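Long-range contacts in cellulase (PDB 4W7W), which binds cello-oligosaccharides and, as a family 5 glycoside hydrolase, probably cleaves the beta-1,4-glucosidic bonds of cellulose: residues G26-G31 against T65-F70; S56-K61 against T312-K317; L264-T269 against T297-G302. All coordinates share one frame; numbering follows the deposited sequence. Where two conformers were deposited one is given.

Contact 1 (G26-G31 against T65-F70); sequences GVNLSG and TIRLPF
The guanidinium of R67 meets the amide oxygen of N28 at its edge, close to its own plane. R67 NH1 donates to N28 OD1 at 2.8 Å, and the N-H...O angle is a fairly straight 162°. The amide stands nearly upright to the guanidinium, with the two planes 85° apart. OD1 also rests against the aliphatic stem of the arginine, 3.1 Å from R67 CG. R67 CG lies anti to the backbone N (chi1 -177°) and the chain runs extended to NE. This takes the stem alongside N28, both side chains pointing the same way, and the amide helps fix the guanidinium.

V27 and I66 lie side by side on the other face of the sheet. There V27 CG2 meets I66 CD1, and L29 CD1 comes 3.7 Å from I66 CG2.

The backbones pair as parallel strands. V27 N donates to T65 O, R67 N to V27 O, and L29 N to R67 O. G26 has no side chain, and its CA comes within 3.1 Å of T65 O in a CA-H...O contact. Past the last bridge the chains part, and P69 CD lies 3.4 Å from L29 O. A water closes this end by donating to L29 O at 2.8 Å and to P69 O at 2.7 Å.

R67 also forms salt bridges with E222 and E266, and N28 ND2 reaches W298 O and G265 O, so these polar groups form a network inside the barrel. The contact pairs the two strands of the first beta-alpha-beta unit of the (beta/alpha)8 barrel, which helix 52-60 links. That helix covers the V27 and I66 face through F58 and F55, while strands 293-301 and 104-109 flank the pair.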
# COMPACT_ATOMS: atom_id res chain seq x y z
N GLY A 26 3.55 10.22 2.06
CA GLY A 26 4.76 9.78 1.42
C GLY A 26 4.57 9.10 0.10
O GLY A 26 3.65 9.41 -0.68
N VAL A 27 5.49 8.18 -0.17
CA VAL A 27 5.58 7.54 -1.47
C VAL A 27 5.85 6.05 -1.33
O VAL A 27 6.39 5.59 -0.33
CB VAL A 27 6.68 8.18 -2.36
CG1 VAL A 27 6.44 9.65 -2.62
CG2 VAL A 27 8.07 7.96 -1.81
N ASN A 28 5.47 5.33 -2.39
CA ASN A 28 5.92 3.96 -2.61
C ASN A 28 7.33 3.99 -3.19
O ASN A 28 7.58 4.70 -4.18
CB ASN A 28 5.02 3.25 -3.61
CG ASN A 28 3.71 2.82 -3.02
OD1 ASN A 28 3.59 1.67 -2.59
ND2 ASN A 28 2.71 3.71 -2.99
N LEU A 29 8.26 3.24 -2.61
CA LEU A 29 9.57 3.01 -3.22
C LEU A 29 9.51 1.63 -3.84
O LEU A 29 9.66 0.63 -3.16
CB LEU A 29 10.72 3.14 -2.22
CG LEU A 29 10.93 4.54 -1.67
CD1 LEU A 29 12.09 4.60 -0.68
CD2 LEU A 29 11.16 5.56 -2.77
N SER A 30 9.19 1.63 -5.13
CA SER A 30 8.98 0.42 -5.92
C SER A 30 10.29 -0.13 -6.47
O SER A 30 11.19 0.63 -6.83
CB SER A 30 8.01 0.76 -7.07
OG SER A 30 7.90 -0.27 -8.03
N GLY A 31 10.37 -1.46 -6.55
CA GLY A 31 11.51 -2.12 -7.14
C GLY A 31 11.73 -3.52 -6.64
O GLY A 31 12.28 -4.34 -7.35
N THR A 65 6.56 8.92 5.39
CA THR A 65 6.10 7.55 5.23
C THR A 65 6.58 6.98 3.91
O THR A 65 6.45 7.63 2.87
CB THR A 65 4.56 7.47 5.30
OG1 THR A 65 4.12 8.01 6.55
CG2 THR A 65 4.06 6.04 5.22
N ILE A 66 7.11 5.77 3.97
CA ILE A 66 7.51 5.03 2.79
C ILE A 66 6.74 3.72 2.75
O ILE A 66 6.75 2.97 3.73
CB ILE A 66 9.01 4.73 2.82
CG1 ILE A 66 9.84 6.02 2.79
CG2 ILE A 66 9.40 3.78 1.69
CD1 ILE A 66 9.67 6.89 1.57
N ARG A 67 6.05 3.47 1.64
CA ARG A 67 5.47 2.15 1.40
C ARG A 67 6.47 1.34 0.58
O ARG A 67 6.97 1.82 -0.44
CB ARG A 67 4.10 2.27 0.70
CG ARG A 67 3.40 0.93 0.46
CD ARG A 67 1.95 1.16 0.11
NE ARG A 67 1.16 -0.04 -0.12
CZ ARG A 67 0.84 -0.54 -1.31
NH1 ARG A 67 1.36 -0.07 -2.43
NH2 ARG A 67 -0.05 -1.51 -1.38
N LEU A 68 6.78 0.14 1.07
CA LEU A 68 7.82 -0.71 0.51
C LEU A 68 7.22 -2.02 0.01
O LEU A 68 7.03 -2.97 0.78
CB LEU A 68 8.87 -1.00 1.57
CG LEU A 68 10.07 -1.80 1.08
CD1 LEU A 68 10.96 -0.94 0.19
CD2 LEU A 68 10.87 -2.36 2.25
N PRO A 69 6.90 -2.07 -1.29
CA PRO A 69 6.49 -3.35 -1.89
C PRO A 69 7.60 -4.38 -1.83
O PRO A 69 8.76 -4.07 -2.10
CB PRO A 69 6.23 -2.97 -3.35
CG PRO A 69 5.89 -1.51 -3.31
CD PRO A 69 6.80 -0.96 -2.24
N PHE A 70 7.23 -5.62 -1.52
CA PHE A 70 8.13 -6.76 -1.67
C PHE A 70 7.26 -7.99 -1.88
O PHE A 70 6.04 -7.96 -1.70
CB PHE A 70 9.07 -6.93 -0.47
CG PHE A 70 8.35 -7.19 0.81
CD1 PHE A 70 7.94 -6.14 1.57
CD2 PHE A 70 8.08 -8.48 1.24
CE1 PHE A 70 7.26 -6.32 2.75
CE2 PHE A 70 7.37 -8.68 2.41
CZ PHE A 70 6.98 -7.60 3.17
O HOH W 1 10.19 -2.09 -3.35

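Contact 2 (S56-K61 against T312-K317); sequences SYFAGK and TVQPGK
With chi1 at 172°, the Y57 ring swings opposite its own amide nitrogen and faces P315. F58 CG is instead anti to its carbonyl carbon (chi1 -70°), and its ring reaches the backbone of V313. P315 lays its CB-CG-CD edge over one face of Y57. P315 CG sits 3.6 Å from the ring centroid and only 3° off the normal, a well-centred CH-pi contact. P315 CD lies 3.6 Å from Y57 CE2, while P315 CB lies near Y57 CZ. K61 CG lies over the rim of the opposite face, so the ring sits between the two residues.

F58 offers its edge to the loop. Its CZ is 3.4 Å from V313 O, and the oxygen lies near the ring plane. Q314 OE1 lies at the same rim, 3.9 Å from F58 CE2. V313 CG2 adds an apolar contact with F58 CE1. One face of F58 is taken by Y57 CD2, so the two aromatic rings of the helix also support each other.

No direct hydrogen bond joins the segments. A water links them instead, donating to Y57 OH at 2.7 Å and to V313 O at 2.8 Å. The tyrosine hydroxyl has a second partner in D321. T312 OG1 accepts from Q314 N at 3.0 Å, an ST turn that shapes the loop.

Q314 OE1 accepts from G302 N, which ties the loop to the end of strand 293-301. The contact is packing on the outer layer of the barrel, away from the bound sugars. It fixes the loop after strand 293-301 to helix 52-60. M325 of helix 325-328 also touches Y57, F58 and V313, and strand 24-29 lies beneath F58.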
# COMPACT_ATOMS: atom_id res chain seq x y z
N SER A 56 16.23 9.71 2.27
CA SER A 56 16.56 11.07 2.66
C SER A 56 15.98 12.11 1.70
O SER A 56 15.55 13.17 2.13
CB SER A 56 18.07 11.25 2.85
OG SER A 56 18.78 10.87 1.71
N TYR A 57 15.95 11.81 0.41
CA TYR A 57 15.34 12.72 -0.56
C TYR A 57 13.88 12.96 -0.21
O TYR A 57 13.43 14.11 -0.11
CB TYR A 57 15.43 12.17 -1.99
CG TYR A 57 14.63 13.02 -2.95
CD1 TYR A 57 15.12 14.23 -3.42
CD2 TYR A 57 13.35 12.65 -3.33
CE1 TYR A 57 14.37 15.02 -4.27
CE2 TYR A 57 12.59 13.43 -4.17
CZ TYR A 57 13.10 14.61 -4.64
OH TYR A 57 12.30 15.36 -5.50
N PHE A 58 13.12 11.90 0.01
CA PHE A 58 11.70 12.09 0.30
C PHE A 58 11.47 12.74 1.66
O PHE A 58 10.58 13.55 1.80
CB PHE A 58 10.91 10.79 0.07
CG PHE A 58 10.83 10.45 -1.39
CD1 PHE A 58 10.07 11.26 -2.23
CD2 PHE A 58 11.60 9.45 -1.97
CE1 PHE A 58 10.06 11.06 -3.60
CE2 PHE A 58 11.59 9.24 -3.33
CZ PHE A 58 10.83 10.06 -4.15
N ALA A 59 12.29 12.40 2.65
CA ALA A 59 12.22 13.09 3.93
C ALA A 59 12.42 14.59 3.76
O ALA A 59 11.74 15.39 4.41
CB ALA A 59 13.22 12.54 4.91
N GLY A 60 13.35 14.97 2.90
CA GLY A 60 13.63 16.38 2.63
C GLY A 60 12.49 17.12 1.97
O GLY A 60 12.41 18.33 2.06
N LYS A 61 11.58 16.39 1.34
CA LYS A 61 10.35 16.95 0.78
C LYS A 61 9.20 16.92 1.75
O LYS A 61 8.09 17.29 1.37
CB LYS A 61 9.97 16.19 -0.48
CG LYS A 61 10.99 16.31 -1.58
CD LYS A 61 11.27 17.77 -1.85
CE LYS A 61 12.01 17.99 -3.13
NZ LYS A 61 12.19 19.46 -3.33
N THR A 312 6.14 8.61 -12.11
CA THR A 312 7.33 8.64 -11.29
C THR A 312 7.52 9.96 -10.57
O THR A 312 7.43 11.02 -11.18
CB THR A 312 8.59 8.31 -12.09
OG1 THR A 312 9.69 8.34 -11.19
CG2 THR A 312 8.85 9.28 -13.28
N VAL A 313 7.85 9.89 -9.29
CA VAL A 313 8.38 11.05 -8.58
C VAL A 313 9.80 10.79 -8.08
O VAL A 313 10.30 11.52 -7.22
CB VAL A 313 7.44 11.60 -7.48
CG1 VAL A 313 6.17 12.12 -8.12
CG2 VAL A 313 7.15 10.57 -6.40
N GLN A 314 10.47 9.78 -8.64
CA GLN A 314 11.88 9.59 -8.36
C GLN A 314 12.66 10.77 -8.95
O GLN A 314 12.49 11.07 -10.12
CB GLN A 314 12.37 8.30 -9.00
CG GLN A 314 13.82 7.96 -8.66
CD GLN A 314 14.05 7.55 -7.21
OE1 GLN A 314 13.12 7.34 -6.43
NE2 GLN A 314 15.31 7.39 -6.88
N PRO A 315 13.50 11.45 -8.14
CA PRO A 315 14.23 12.59 -8.68
C PRO A 315 15.12 12.16 -9.80
O PRO A 315 15.57 11.01 -9.88
CB PRO A 315 15.02 13.10 -7.49
CG PRO A 315 15.18 11.91 -6.61
CD PRO A 315 13.86 11.19 -6.74
N GLY A 316 15.36 13.09 -10.71
CA GLY A 316 16.23 12.81 -11.83
C GLY A 316 17.66 12.51 -11.41
O GLY A 316 18.09 12.91 -10.35
N LYS A 317 18.40 11.82 -12.27
CA LYS A 317 19.86 11.76 -12.14
C LYS A 317 20.49 13.15 -12.03
O LYS A 317 21.53 13.33 -11.39
CB LYS A 317 20.48 11.01 -13.33
CG LYS A 317 21.99 10.87 -13.26
CD LYS A 317 22.50 9.80 -14.21
CE LYS A 317 24.00 9.91 -14.42
NZ LYS A 317 24.33 10.94 -15.44
O HOH W 2 10.67 14.28 -7.40

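Contact 3 (L264-T269 against T297-G302); sequences LGEFAT and TWWAAG. With BGC (beta-D-glucopyranose), chain B.
Strands 262-268 and 293-301 run parallel here, with T297 N donating to L264 O at 2.9 Å and W299 N to F267 O at 2.9 Å. They are the last two strands of the (beta/alpha)8 barrel, joined by a beta-alpha-beta crossover through helix 273-288. The T297 hydroxyl adds a bond, OG1 to G265 O at 2.8 Å, arriving above the carbonyl plane.

F267 and W298 form a T-shaped pair. The edge of the indole points at the phenyl face, with planes at 82° and W298 CE3 3.8 Å from F267 CE2. A268 CA lies over one face of the same indole in a CH-pi contact. T269 OG1 sits at its rim, 3.4 Å from W298 CH2. W298 NE1 is bonded to F311 O.

E266 and W299 lie alongside each other, pointing the same way. The carboxylate is 28° from the indole plane, and E266 CD is 3.5 Å from W299 CE3. E266 OE1 is held by Y226 OH. It lies over the rim of one face of W299, and A300 CB over the rim of the opposite face, after a cis peptide between W299 and A300. The turned chain presents W299 to the glycan site. Its NE1 has a weak hydrogen bond with Y309 and lies 3.1 Å from O1 of the bound glucose.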
# COMPACT_ATOMS: atom_id res chain seq x y z
N LEU A 264 -4.74 5.82 1.91
CA LEU A 264 -4.72 5.73 0.45
C LEU A 264 -3.37 5.16 0.06
O LEU A 264 -2.39 5.90 -0.13
CB LEU A 264 -5.02 7.08 -0.19
CG LEU A 264 -5.45 7.01 -1.65
CD1 LEU A 264 -6.77 6.28 -1.87
CD2 LEU A 264 -5.55 8.43 -2.23
N GLY A 265 -3.30 3.84 -0.04
CA GLY A 265 -2.01 3.17 -0.21
C GLY A 265 -1.36 3.34 -1.57
O GLY A 265 -0.13 3.23 -1.70
N GLU A 266 -2.19 3.60 -2.59
CA GLU A 266 -1.71 3.98 -3.90
C GLU A 266 -2.69 4.95 -4.52
O GLU A 266 -3.91 4.78 -4.42
CB GLU A 266 -1.59 2.81 -4.88
CG GLU A 266 -0.60 1.75 -4.47
CD GLU A 266 -0.43 0.66 -5.51
OE1 GLU A 266 -0.86 0.84 -6.69
OE2 GLU A 266 0.15 -0.38 -5.14
N PHE A 267 -2.14 5.91 -5.24
CA PHE A 267 -2.88 6.83 -6.10
C PHE A 267 -1.81 7.49 -6.96
O PHE A 267 -0.64 7.51 -6.59
CB PHE A 267 -3.70 7.88 -5.33
CG PHE A 267 -2.87 8.92 -4.58
CD1 PHE A 267 -2.06 8.57 -3.52
CD2 PHE A 267 -2.93 10.25 -4.94
CE1 PHE A 267 -1.32 9.52 -2.83
CE2 PHE A 267 -2.22 11.20 -4.25
CZ PHE A 267 -1.41 10.85 -3.20
N ALA A 268 -2.21 8.03 -8.09
CA ALA A 268 -1.30 8.72 -8.99
C ALA A 268 -2.10 9.52 -9.97
O ALA A 268 -3.26 9.19 -10.27
CB ALA A 268 -0.42 7.75 -9.75
N THR A 269 -1.46 10.55 -10.50
CA THR A 269 -1.97 11.40 -11.57
C THR A 269 -0.81 11.72 -12.49
O THR A 269 0.34 11.80 -12.05
CB THR A 269 -2.59 12.69 -10.99
OG1 THR A 269 -1.65 13.37 -10.16
CG2 THR A 269 -3.83 12.38 -10.17
N THR A 297 0.10 7.30 0.36
CA THR A 297 1.40 7.08 -0.29
C THR A 297 1.19 7.03 -1.80
O THR A 297 0.49 6.19 -2.33
CB THR A 297 2.11 5.80 0.21
OG1 THR A 297 1.22 4.68 0.31
CG2 THR A 297 2.73 6.01 1.58
N TRP A 298 1.85 7.96 -2.47
CA TRP A 298 1.82 8.09 -3.93
C TRP A 298 2.48 6.90 -4.61
O TRP A 298 3.50 6.39 -4.13
CB TRP A 298 2.59 9.35 -4.28
CG TRP A 298 2.84 9.58 -5.73
CD1 TRP A 298 3.88 9.12 -6.47
CD2 TRP A 298 2.03 10.34 -6.63
NE1 TRP A 298 3.80 9.56 -7.76
CE2 TRP A 298 2.66 10.32 -7.89
CE3 TRP A 298 0.85 11.07 -6.49
CZ2 TRP A 298 2.16 11.02 -9.00
CZ3 TRP A 298 0.36 11.75 -7.58
CH2 TRP A 298 1.02 11.72 -8.81
N TRP A 299 1.94 6.49 -5.74
CA TRP A 299 2.56 5.50 -6.60
C TRP A 299 3.15 6.23 -7.81
O TRP A 299 2.39 6.74 -8.62
CB TRP A 299 1.55 4.44 -7.08
CG TRP A 299 2.26 3.37 -7.85
CD1 TRP A 299 2.60 3.41 -9.18
CD2 TRP A 299 2.85 2.20 -7.32
NE1 TRP A 299 3.34 2.30 -9.51
CE2 TRP A 299 3.52 1.55 -8.38
CE3 TRP A 299 2.90 1.63 -6.05
CZ2 TRP A 299 4.21 0.34 -8.20
CZ3 TRP A 299 3.60 0.45 -5.86
CH2 TRP A 299 4.23 -0.18 -6.93
N ALA A 300 4.48 6.30 -7.98
CA ALA A 300 5.53 5.71 -7.15
C ALA A 300 6.84 6.43 -7.41
O ALA A 300 6.97 7.22 -8.35
CB ALA A 300 5.70 4.23 -7.48
N ALA A 301 7.82 6.10 -6.59
CA ALA A 301 9.21 6.40 -6.85
C ALA A 301 9.99 5.10 -6.84
O ALA A 301 9.41 4.02 -6.98
CB ALA A 301 9.72 7.44 -5.86
N GLY A 302 11.30 5.21 -6.70
CA GLY A 302 12.20 4.09 -6.93
C GLY A 302 13.02 4.31 -8.18
O GLY A 302 12.59 5.01 -9.10
C2 BGC B . 3.38 -0.57 -13.34
C3 BGC B . 4.23 -1.73 -13.86
C4 BGC B . 5.24 -2.23 -12.82
C5 BGC B . 4.55 -2.43 -11.48
C6 BGC B . 5.56 -2.70 -10.37
C1 BGC B . 2.76 -0.93 -12.00
O1 BGC B . 2.04 0.18 -11.44
O2 BGC B . 2.34 -0.27 -14.29
O3 BGC B . 4.90 -1.31 -15.06
O4 BGC B . 5.76 -3.50 -13.19
O5 BGC B . 3.82 -1.26 -11.11
O6 BGC B . 4.84 -3.06 -9.22

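Along the chain, contact 1 closes before contact 3 opens. Contact 2 crosses contact 1, because its helix 52-60 lies between strands 24-29 and 65-70 and its loop 312-317 comes after both. Contact 2 also spans contact 3. The centres of contacts 1 and 3 are about 8 Å apart, and contact 2 lies about 12 and 13 Å from them. Strands 24-29 and 293-301 are neighbours, so contacts 1 and 3 meet where the barrel closes; N28 N lies 2.8 Å from W298 O in a probable hydrogen bond. Contact 2 packs outside this seam, with F58 on V27, L29 and A301. Contacts 1 and 3 lie beside the bound sugar; contact 2 is farther from it.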